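Local atomic coordinates of uncharacterized protein BAD_0989 (Bifidobacterium adolescentis ATCC 15703, PDB entry 3CYM), a protein that is of unknown function but probably binds nucleic acid and trims it from the 3' end as a ribonuclease D-like exonuclease. Residues A[51-56]-A[253-258]; A[155-160]-A[301-306]; A[357-362]-A[396-401]. All coordinates share one frame; numbering follows the deposited sequence.

Interaction 1 of 3, residues A[51-56]-A[253-258]; sequences FRYGHE and IAPTLL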
loop_
_atom_site.group_PDB
_atom_site.type_symbol
_atom_site.label_atom_id
_atom_site.label_comp_id
_atom_site.label_asym_id
_atom_site.label_seq_id
_atom_site.Cartn_x
_atom_site.Cartn_y
_atom_site.Cartn_z
ATOM N N PHE A 51 -9.713 -10.322 -2.851
ATOM C CA PHE A 51 -11.079 -10.842 -2.711
ATOM C C PHE A 51 -12.156 -9.789 -2.969
ATOM O O PHE A 51 -12.934 -9.902 -3.925
ATOM C CB PHE A 51 -11.280 -11.467 -1.328
ATOM C CG PHE A 51 -10.392 -12.644 -1.060
ATOM C CD1 PHE A 51 -10.801 -13.929 -1.407
ATOM C CD2 PHE A 51 -9.150 -12.470 -0.446
ATOM C CE1 PHE A 51 -9.984 -15.027 -1.162
ATOM C CE2 PHE A 51 -8.323 -13.561 -0.194
ATOM C CZ PHE A 51 -8.739 -14.846 -0.554
ATOM N N ARG A 52 -12.215 -8.780 -2.105
ATOM C CA ARG A 52 -13.153 -7.664 -2.263
ATOM C C ARG A 52 -12.602 -6.631 -3.244
ATOM O O ARG A 52 -11.491 -6.798 -3.755
ATOM C CB ARG A 52 -13.463 -7.013 -0.907
ATOM C CG ARG A 52 -14.242 -7.905 0.063
ATOM C CD ARG A 52 -15.497 -8.447 -0.581
ATOM N NE ARG A 52 -16.163 -9.446 0.243
ATOM C CZ ARG A 52 -17.313 -9.254 0.879
ATOM N NH1 ARG A 52 -17.832 -10.228 1.611
ATOM N NH2 ARG A 52 -17.944 -8.091 0.790
ATOM N N TYR A 53 -13.369 -5.567 -3.491
ATOM C CA TYR A 53 -13.022 -4.574 -4.507
ATOM C C TYR A 53 -11.684 -3.862 -4.297
ATOM O O TYR A 53 -10.736 -4.084 -5.057
ATOM C CB TYR A 53 -14.146 -3.547 -4.696
ATOM C CG TYR A 53 -13.780 -2.420 -5.646
ATOM C CD1 TYR A 53 -13.595 -2.661 -7.008
ATOM C CD2 TYR A 53 -13.603 -1.114 -5.179
ATOM C CE1 TYR A 53 -13.262 -1.638 -7.879
ATOM C CE2 TYR A 53 -13.259 -0.083 -6.043
ATOM C CZ TYR A 53 -13.095 -0.352 -7.391
ATOM O OH TYR A 53 -12.762 0.664 -8.254
ATOM N N GLY A 54 -11.608 -3.018 -3.274
ATOM C CA GLY A 54 -10.441 -2.162 -3.090
ATOM C C GLY A 54 -9.734 -2.390 -1.774
ATOM O O GLY A 54 -9.402 -3.523 -1.417
ATOM N N HIS A 55 -9.511 -1.299 -1.051
ATOM C CA HIS A 55 -8.728 -1.341 0.176
ATOM C C HIS A 55 -9.539 -0.830 1.362
ATOM O O HIS A 55 -9.049 -0.056 2.186
ATOM C CB HIS A 55 -7.415 -0.572 -0.012
ATOM C CG HIS A 55 -6.672 -0.968 -1.250
ATOM N ND1 HIS A 55 -5.946 -2.137 -1.341
ATOM C CD2 HIS A 55 -6.583 -0.376 -2.465
ATOM C CE1 HIS A 55 -5.424 -2.237 -2.549
ATOM N NE2 HIS A 55 -5.793 -1.181 -3.250
ATOM N N GLU A 56 -10.791 -1.278 1.424
ATOM C CA GLU A 56 -11.652 -1.041 2.570
ATOM C C GLU A 56 -11.197 -1.958 3.705
ATOM O O GLU A 56 -10.903 -3.137 3.484
ATOM C CB GLU A 56 -13.111 -1.321 2.199
ATOM C CG GLU A 56 -14.134 -0.984 3.277
ATOM C CD GLU A 56 -15.534 -1.520 2.971
ATOM O OE1 GLU A 56 -15.851 -1.777 1.787
ATOM O OE2 GLU A 56 -16.322 -1.683 3.928
ATOM N N ILE A 253 -16.113 -6.818 -5.282
ATOM C CA ILE A 253 -15.306 -7.988 -5.608
ATOM C C ILE A 253 -14.073 -7.524 -6.381
ATOM O O ILE A 253 -14.142 -6.532 -7.109
ATOM C CB ILE A 253 -16.158 -9.057 -6.395
ATOM C CG1 ILE A 253 -15.376 -10.361 -6.622
ATOM C CG2 ILE A 253 -16.753 -8.461 -7.676
ATOM C CD1 ILE A 253 -16.176 -11.459 -7.292
ATOM N N ALA A 254 -12.945 -8.214 -6.188
ATOM C CA ALA A 254 -11.711 -7.934 -6.927
ATOM C C ALA A 254 -11.974 -8.016 -8.429
ATOM O O ALA A 254 -12.483 -9.030 -8.899
ATOM C CB ALA A 254 -10.627 -8.912 -6.529
ATOM N N PRO A 255 -11.654 -6.938 -9.176
ATOM C CA PRO A 255 -11.927 -6.817 -10.616
ATOM C C PRO A 255 -11.519 -8.028 -11.459
ATOM O O PRO A 255 -12.266 -8.426 -12.353
ATOM C CB PRO A 255 -11.116 -5.591 -11.019
ATOM C CG PRO A 255 -11.055 -4.769 -9.791
ATOM C CD PRO A 255 -11.022 -5.718 -8.639
ATOM N N THR A 256 -10.368 -8.626 -11.148
ATOM C CA THR A 256 -9.847 -9.753 -11.924
ATOM C C THR A 256 -10.553 -11.081 -11.639
ATOM O O THR A 256 -10.263 -12.097 -12.280
ATOM C CB THR A 256 -8.339 -9.917 -11.727
ATOM O OG1 THR A 256 -8.048 -9.901 -10.329
ATOM C CG2 THR A 256 -7.580 -8.784 -12.421
ATOM N N LEU A 257 -11.463 -11.077 -10.666
ATOM C CA LEU A 257 -12.347 -12.213 -10.446
ATOM C C LEU A 257 -13.529 -12.173 -11.415
ATOM O O LEU A 257 -14.114 -13.206 -11.741
ATOM C CB LEU A 257 -12.820 -12.274 -8.985
ATOM C CG LEU A 257 -11.811 -12.821 -7.966
ATOM C CD1 LEU A 257 -12.212 -12.485 -6.541
ATOM C CD2 LEU A 257 -11.657 -14.324 -8.130
ATOM N N LEU A 258 -13.867 -10.975 -11.883
ATOM C CA LEU A 258 -14.969 -10.796 -12.827
ATOM C C LEU A 258 -14.547 -11.064 -14.263
ATOM O O LEU A 258 -15.310 -11.604 -15.059
ATOM C CB LEU A 258 -15.534 -9.383 -12.712
ATOM C CG LEU A 258 -16.241 -9.059 -11.401
ATOM C CD1 LEU A 258 -16.994 -7.749 -11.554
ATOM C CD2 LEU A 258 -17.194 -10.197 -10.978
#
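The carbonyl oxygen Phe51 O takes the backbone hydrogen bond that ties these two loops, from Ala254 N at 2.8 Å. The N-H points well at its acceptor (163°), although the donor stands above the carbonyl plane. The same oxygen receives a CA-H...O contact from Ile253 CA at 3.5 Å, and the methyl Leu257 CD1 lies 3.7 Å from Phe51 O, so it has one N-H donor and apolar neighbours from the same segment. A second CA-H...O contact runs the other way, Tyr53 CA to Ile253 O at 3.4 Å. The small side chain of Ala254 suits this close meeting of main chains, its CB lying 3.6 Å from both Phe51 O and Arg52 O. Residues 51-56 follow strand 40-47 in the exonuclease region, whose family belongs to the ribonuclease H clan, while 253-258 comes just after helix 231-250; the contact therefore joins the exonuclease-like region to the HRDC-like helical region. Tyr53 has CG anti to its backbone N (chi1 175°), on the carbonyl side, and from there the ring brings CD1 to Ile253 O, which lies in the ring plane at its edge. Near that ring comes Pro255, whose CG is 4.3 Å from Tyr53 CE1, a loose apolar touch; beyond it the phenol Tyr53 OH is hydrogen-bonded to Asp245 of helix 231-250. Arg52 contributes chiefly backbone; its side chain is engaged by Asp252 in a salt bridge and by Tyr303 OH through NE. The Phe51 ring turns from the HRDC loop to stack on Phe300 of helix 296-301.

Interaction 2 of 3, residues A[155-160]-A[301-306]; sequences DWSYRP and ERYAPI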
loop_
_atom_site.group_PDB
_atom_site.type_symbol
_atom_site.label_atom_id
_atom_site.label_comp_id
_atom_site.label_asym_id
_atom_site.label_seq_id
_atom_site.Cartn_x
_atom_site.Cartn_y
_atom_site.Cartn_z
ATOM N N ASP A 155 -9.095 -13.717 3.551
ATOM C CA ASP A 155 -10.225 -12.889 3.172
ATOM C C ASP A 155 -10.831 -12.324 4.440
ATOM O O ASP A 155 -11.670 -12.968 5.063
ATOM C CB ASP A 155 -11.274 -13.681 2.382
ATOM C CG ASP A 155 -12.454 -12.812 1.948
ATOM O OD1 ASP A 155 -12.487 -11.609 2.274
ATOM O OD2 ASP A 155 -13.367 -13.328 1.291
ATOM N N TRP A 156 -10.431 -11.105 4.803
ATOM C CA TRP A 156 -10.858 -10.505 6.077
ATOM C C TRP A 156 -12.330 -10.129 6.158
ATOM O O TRP A 156 -12.807 -9.740 7.226
ATOM C CB TRP A 156 -9.956 -9.333 6.461
ATOM C CG TRP A 156 -8.597 -9.820 6.802
ATOM C CD1 TRP A 156 -7.507 -9.872 5.975
ATOM C CD2 TRP A 156 -8.188 -10.393 8.048
ATOM N NE1 TRP A 156 -6.430 -10.412 6.646
ATOM C CE2 TRP A 156 -6.823 -10.747 7.919
ATOM C CE3 TRP A 156 -8.835 -10.623 9.273
ATOM C CZ2 TRP A 156 -6.092 -11.319 8.970
ATOM C CZ3 TRP A 156 -8.101 -11.198 10.321
ATOM C CH2 TRP A 156 -6.748 -11.538 10.157
ATOM N N SER A 157 -13.047 -10.288 5.045
ATOM C CA SER A 157 -14.503 -10.089 5.009
ATOM C C SER A 157 -15.300 -11.290 5.518
ATOM O O SER A 157 -16.525 -11.218 5.619
ATOM C CB SER A 157 -14.964 -9.739 3.595
ATOM O OG SER A 157 -14.878 -10.859 2.737
ATOM N N TYR A 158 -14.608 -12.390 5.821
ATOM C CA TYR A 158 -15.241 -13.606 6.332
ATOM C C TYR A 158 -15.837 -13.349 7.722
ATOM O O TYR A 158 -15.137 -12.908 8.622
ATOM C CB TYR A 158 -14.211 -14.744 6.395
ATOM C CG TYR A 158 -14.797 -16.145 6.438
ATOM C CD1 TYR A 158 -15.223 -16.713 7.645
ATOM C CD2 TYR A 158 -14.917 -16.911 5.273
ATOM C CE1 TYR A 158 -15.767 -18.001 7.689
ATOM C CE2 TYR A 158 -15.462 -18.205 5.307
ATOM C CZ TYR A 158 -15.883 -18.739 6.521
ATOM O OH TYR A 158 -16.415 -20.012 6.577
ATOM N N ARG A 159 -17.137 -13.591 7.878
ATOM C CA ARG A 159 -17.793 -13.507 9.193
ATOM C C ARG A 159 -18.477 -14.836 9.535
ATOM O O ARG A 159 -19.056 -15.463 8.664
ATOM C CB ARG A 159 -18.805 -12.355 9.265
ATOM C CG ARG A 159 -18.239 -10.958 9.046
ATOM C CD ARG A 159 -17.424 -10.476 10.234
ATOM N NE ARG A 159 -16.930 -9.116 10.028
ATOM C CZ ARG A 159 -15.789 -8.798 9.423
ATOM N NH1 ARG A 159 -14.981 -9.740 8.940
ATOM N NH2 ARG A 159 -15.452 -7.523 9.300
ATOM N N PRO A 160 -18.381 -15.290 10.800
ATOM C CA PRO A 160 -17.599 -14.703 11.893
ATOM C C PRO A 160 -16.104 -14.949 11.693
ATOM O O PRO A 160 -15.719 -15.924 11.049
ATOM C CB PRO A 160 -18.109 -15.444 13.128
ATOM C CG PRO A 160 -18.605 -16.743 12.611
ATOM C CD PRO A 160 -19.094 -16.511 11.220
ATOM N N GLU A 301 -13.692 -19.498 -4.180
ATOM C CA GLU A 301 -14.913 -20.134 -4.703
ATOM C C GLU A 301 -16.221 -19.623 -4.091
ATOM O O GLU A 301 -17.298 -19.796 -4.678
ATOM C CB GLU A 301 -14.834 -21.663 -4.583
ATOM C CG GLU A 301 -14.084 -22.356 -5.712
ATOM C CD GLU A 301 -14.636 -22.007 -7.077
ATOM O OE1 GLU A 301 -13.830 -21.656 -7.956
ATOM O OE2 GLU A 301 -15.871 -22.078 -7.271
ATOM N N ARG A 302 -16.106 -19.001 -2.916
ATOM C CA ARG A 302 -17.219 -18.323 -2.244
ATOM C C ARG A 302 -17.796 -17.188 -3.080
ATOM O O ARG A 302 -18.956 -16.812 -2.914
ATOM C CB ARG A 302 -16.754 -17.753 -0.903
ATOM C CG ARG A 302 -16.745 -18.753 0.233
ATOM C CD ARG A 302 -15.732 -18.396 1.310
ATOM N NE ARG A 302 -16.034 -17.156 2.027
ATOM C CZ ARG A 302 -15.366 -16.011 1.875
ATOM N NH1 ARG A 302 -14.357 -15.928 1.006
ATOM N NH2 ARG A 302 -15.708 -14.942 2.590
ATOM N N TYR A 303 -16.971 -16.634 -3.965
ATOM C CA TYR A 303 -17.360 -15.504 -4.804
ATOM C C TYR A 303 -17.999 -15.913 -6.122
ATOM O O TYR A 303 -18.395 -15.047 -6.909
ATOM C CB TYR A 303 -16.161 -14.577 -5.035
ATOM C CG TYR A 303 -15.773 -13.831 -3.776
ATOM C CD1 TYR A 303 -16.297 -12.571 -3.511
ATOM C CD2 TYR A 303 -14.918 -14.405 -2.830
ATOM C CE1 TYR A 303 -15.970 -11.889 -2.351
ATOM C CE2 TYR A 303 -14.577 -13.728 -1.669
ATOM C CZ TYR A 303 -15.111 -12.471 -1.437
ATOM O OH TYR A 303 -14.784 -11.781 -0.296
ATOM N N ALA A 304 -18.115 -17.225 -6.341
ATOM C CA ALA A 304 -18.750 -17.779 -7.548
ATOM C C ALA A 304 -20.161 -17.254 -7.856
ATOM O O ALA A 304 -20.415 -16.908 -9.009
ATOM C CB ALA A 304 -18.716 -19.304 -7.553
ATOM N N PRO A 305 -21.073 -17.176 -6.845
ATOM C CA PRO A 305 -22.393 -16.589 -7.141
ATOM C C PRO A 305 -22.397 -15.129 -7.602
ATOM O O PRO A 305 -23.314 -14.724 -8.315
ATOM C CB PRO A 305 -23.139 -16.722 -5.809
ATOM C CG PRO A 305 -22.472 -17.864 -5.127
ATOM C CD PRO A 305 -21.029 -17.656 -5.447
ATOM N N ILE A 306 -21.392 -14.352 -7.199
ATOM C CA ILE A 306 -21.223 -12.986 -7.708
ATOM C C ILE A 306 -20.650 -13.047 -9.126
ATOM O O ILE A 306 -21.085 -12.312 -10.013
ATOM C CB ILE A 306 -20.346 -12.090 -6.765
ATOM C CG1 ILE A 306 -21.101 -11.738 -5.483
ATOM C CG2 ILE A 306 -19.977 -10.770 -7.430
ATOM C CD1 ILE A 306 -20.840 -12.664 -4.323
#
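Asp155 OD2 is gripped by three donors, two from Arg302 and one from Tyr303. The arginine comes end-on, tip to tip with the carboxylate, and spends both terminal nitrogens on this one oxygen, which lies in the guanidinium plane. Arg302 NH1 arrives on the anti side of Asp155 OD2 at 2.8 Å. Arg302 NH2 meets OD2 from above the carboxylate plane at 3.1 Å, and Tyr303 OH reaches it on the syn side at 2.6 Å. Asp155 CG is anti to its backbone N (chi1 -179°). The other oxygen, Asp155 OD1, accepts from Ser157 N, forming an Asx turn, and from Ser157 OG at 2.5 Å, both from one face. Residues 155-160 form the exonuclease-region loop between strand 145-146 and helix 163-174, whereas 301-306 runs from the end of helix 296-301 into helix 304-307. Arg302 is bent at chi3 (66°), which turns NE out of line with the chain. Its guanidinium has Tyr158 CD2 over one face, 3.4 Å from Arg302 NE, the side chains crossing at about a right angle. Arg302 is modelled in two conformers and these contacts belong to one, so its placing is less certain than that of Tyr303. Tyr303 suits a buried place because its ring is apolar while its hydroxyl can meet a carboxylate. An alanine in place of Asp155 would probably leave the Arg302 charge and the Tyr303 hydroxyl without their shared acceptor and the Ser157 turn without its brace. With the Arg302 guanidinium facing it and three further donors on its two oxygens, the buried carboxylate is probably held in its ionised form.

Interaction 3 of 3, residues A[357-362]-A[396-401]; sequences ERYPER and LCWTDE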
loop_
_atom_site.group_PDB
_atom_site.type_symbol
_atom_site.label_atom_id
_atom_site.label_comp_id
_atom_site.label_asym_id
_atom_site.label_seq_id
_atom_site.Cartn_x
_atom_site.Cartn_y
_atom_site.Cartn_z
ATOM N N GLU A 357 21.628 4.890 -23.326
ATOM C CA GLU A 357 21.474 4.830 -24.778
ATOM C C GLU A 357 21.265 6.210 -25.408
ATOM O O GLU A 357 21.845 6.509 -26.451
ATOM C CB GLU A 357 20.323 3.887 -25.152
ATOM C CG GLU A 357 20.281 3.477 -26.621
ATOM C CD GLU A 357 19.030 2.686 -26.980
ATOM O OE1 GLU A 357 18.413 2.993 -28.024
ATOM O OE2 GLU A 357 18.658 1.762 -26.224
ATOM N N ARG A 358 20.457 7.046 -24.759
ATOM C CA ARG A 358 19.984 8.304 -25.354
ATOM C C ARG A 358 20.657 9.585 -24.824
ATOM O O ARG A 358 20.782 10.572 -25.560
ATOM C CB ARG A 358 18.468 8.423 -25.171
ATOM C CG ARG A 358 17.649 7.277 -25.726
ATOM C CD ARG A 358 17.074 7.633 -27.080
ATOM N NE ARG A 358 15.740 7.065 -27.237
ATOM C CZ ARG A 358 15.484 5.892 -27.804
ATOM N NH1 ARG A 358 16.476 5.152 -28.289
ATOM N NH2 ARG A 358 14.231 5.463 -27.891
ATOM N N TYR A 359 21.049 9.581 -23.546
ATOM C CA TYR A 359 21.639 10.760 -22.898
ATOM C C TYR A 359 22.867 10.383 -22.056
ATOM O O TYR A 359 22.818 10.474 -20.827
ATOM C CB TYR A 359 20.600 11.465 -22.008
ATOM C CG TYR A 359 19.382 11.985 -22.743
ATOM C CD1 TYR A 359 19.352 13.283 -23.252
ATOM C CD2 TYR A 359 18.255 11.180 -22.928
ATOM C CE1 TYR A 359 18.230 13.765 -23.930
ATOM C CE2 TYR A 359 17.136 11.647 -23.611
ATOM C CZ TYR A 359 17.128 12.942 -24.101
ATOM O OH TYR A 359 16.020 13.408 -24.768
ATOM N N PRO A 360 23.974 9.960 -22.712
ATOM C CA PRO A 360 25.125 9.469 -21.951
ATOM C C PRO A 360 25.801 10.559 -21.127
ATOM O O PRO A 360 26.373 10.259 -20.079
ATOM C CB PRO A 360 26.079 8.955 -23.040
ATOM C CG PRO A 360 25.242 8.811 -24.266
ATOM C CD PRO A 360 24.243 9.912 -24.161
ATOM N N GLU A 361 25.706 11.804 -21.594
ATOM C CA GLU A 361 26.292 12.963 -20.918
ATOM C C GLU A 361 25.550 13.318 -19.633
ATOM O O GLU A 361 26.175 13.685 -18.643
ATOM C CB GLU A 361 26.335 14.181 -21.855
ATOM C CG GLU A 361 27.445 14.131 -22.910
ATOM C CD GLU A 361 27.136 13.191 -24.068
ATOM O OE1 GLU A 361 27.998 12.342 -24.394
ATOM O OE2 GLU A 361 26.027 13.293 -24.639
ATOM N N ARG A 362 24.222 13.209 -19.662
ATOM C CA ARG A 362 23.389 13.360 -18.469
ATOM C C ARG A 362 23.673 12.249 -17.454
ATOM O O ARG A 362 23.700 12.508 -16.248
ATOM C CB ARG A 362 21.898 13.369 -18.835
ATOM C CG ARG A 362 21.414 14.658 -19.509
ATOM C CD ARG A 362 19.919 14.626 -19.831
ATOM N NE ARG A 362 19.510 15.776 -20.647
ATOM C CZ ARG A 362 18.263 16.018 -21.046
ATOM N NH1 ARG A 362 17.271 15.198 -20.714
ATOM N NH2 ARG A 362 18.001 17.086 -21.782
ATOM N N LEU A 396 16.673 15.627 -10.970
ATOM C CA LEU A 396 17.697 16.682 -10.868
ATOM C C LEU A 396 18.719 16.675 -12.009
ATOM O O LEU A 396 19.114 17.727 -12.506
ATOM C CB LEU A 396 18.411 16.579 -9.512
ATOM C CG LEU A 396 19.624 17.450 -9.160
ATOM C CD1 LEU A 396 19.240 18.884 -8.791
ATOM C CD2 LEU A 396 20.370 16.798 -8.014
ATOM N N CYS A 397 19.136 15.481 -12.412
ATOM C CA CYS A 397 20.142 15.326 -13.451
ATOM C C CYS A 397 19.528 15.225 -14.850
ATOM O O CYS A 397 20.248 15.162 -15.847
ATOM C CB CYS A 397 21.034 14.125 -13.140
ATOM S SG CYS A 397 21.959 14.336 -11.599
ATOM N N TRP A 398 18.197 15.244 -14.917
ATOM C CA TRP A 398 17.467 15.191 -16.186
ATOM C C TRP A 398 17.432 16.558 -16.867
ATOM O O TRP A 398 16.378 17.187 -17.004
ATOM C CB TRP A 398 16.057 14.649 -15.963
ATOM C CG TRP A 398 15.352 14.241 -17.226
ATOM C CD1 TRP A 398 14.175 14.740 -17.695
ATOM C CD2 TRP A 398 15.787 13.264 -18.189
ATOM N NE1 TRP A 398 13.843 14.135 -18.882
ATOM C CE2 TRP A 398 14.813 13.227 -19.210
ATOM C CE3 TRP A 398 16.902 12.418 -18.287
ATOM C CZ2 TRP A 398 14.918 12.378 -20.314
ATOM C CZ3 TRP A 398 17.004 11.572 -19.386
ATOM C CH2 TRP A 398 16.014 11.558 -20.379
ATOM N N THR A 399 18.610 16.997 -17.297
ATOM C CA THR A 399 18.830 18.337 -17.816
ATOM C C THR A 399 20.184 18.394 -18.540
ATOM O O THR A 399 21.119 17.652 -18.214
ATOM C CB THR A 399 18.774 19.415 -16.686
ATOM O OG1 THR A 399 19.142 20.695 -17.208
ATOM C CG2 THR A 399 19.708 19.064 -15.530
ATOM N N ASP A 400 20.282 19.274 -19.528
ATOM C CA ASP A 400 21.556 19.521 -20.194
ATOM C C ASP A 400 22.296 20.703 -19.556
ATOM O O ASP A 400 23.371 21.108 -20.017
ATOM C CB ASP A 400 21.336 19.727 -21.692
ATOM C CG ASP A 400 20.887 18.454 -22.392
ATOM O OD1 ASP A 400 20.047 18.550 -23.310
ATOM O OD2 ASP A 400 21.358 17.352 -22.020
ATOM N N GLU A 401 21.713 21.236 -18.481
ATOM C CA GLU A 401 22.299 22.330 -17.717
ATOM C C GLU A 401 22.300 22.006 -16.208
ATOM O O GLU A 401 21.655 22.723 -15.432
ATOM C CB GLU A 401 21.514 23.625 -17.977
ATOM C CG GLU A 401 21.591 24.164 -19.407
ATOM C CD GLU A 401 20.380 25.012 -19.789
ATOM O OE1 GLU A 401 19.232 24.593 -19.525
ATOM O OE2 GLU A 401 20.576 26.101 -20.366
#
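Arg362 pairs with Asp400 to join the start of helix 360-380 to the turn after helix 390-397, within the C-terminal domain of the HRDC-like clan, a small helical unit. The arginine chain is extended from CG to NE, and it meets the carboxylate side-on with two nitrogens, one for each oxygen. Arg362 NE donates to Asp400 OD2 at 2.8 Å, and Arg362 NH2 donates to Asp400 OD1 at 2.9 Å. Both come from above the carboxylate plane, which stands 52° from the guanidinium plane. The third nitrogen, NH1, lies over the centre of the Trp398 ring in a cation-pi contact, the guanidinium and indole planes 83° apart. An arginine suits the site because its long chain carries a planar cation that can spend NE and NH2 on a carboxylate while NH1 points into the face of an indole. Trp398 in turn sets its edge against the face of Tyr359 in a T-shaped pair, with planes at 67°. Within the turn, Thr399 OG1 accepts from Glu401 N at 2.9 Å, an ST turn around Asp400. On the aliphatic side of the arginine, Arg362 CG lies 3.3 Å from Thr399 O.

Overall arrangement
Interactions 1 and 2 are neighbours, their centres about 11 Å apart, and they touch through Arg52 and Tyr303 and where Phe51 packs on Asp155. Their segments alternate along the chain, 51-56 and 155-160 from the exonuclease region facing 253-258 and 301-306 from the helical part that follows, so together they make one seam between the two. Interaction 3 comes later in the chain and closes wholly within the C-terminal helical domain, between the start of helix 360-380 and the turn after helix 390-397. Its centre lies about 42 Å from that of interaction 1 and about 51 Å from that of interaction 2. The seam probably helps hold the exonuclease region against the helical region that follows, whereas interaction 3 shapes a single domain.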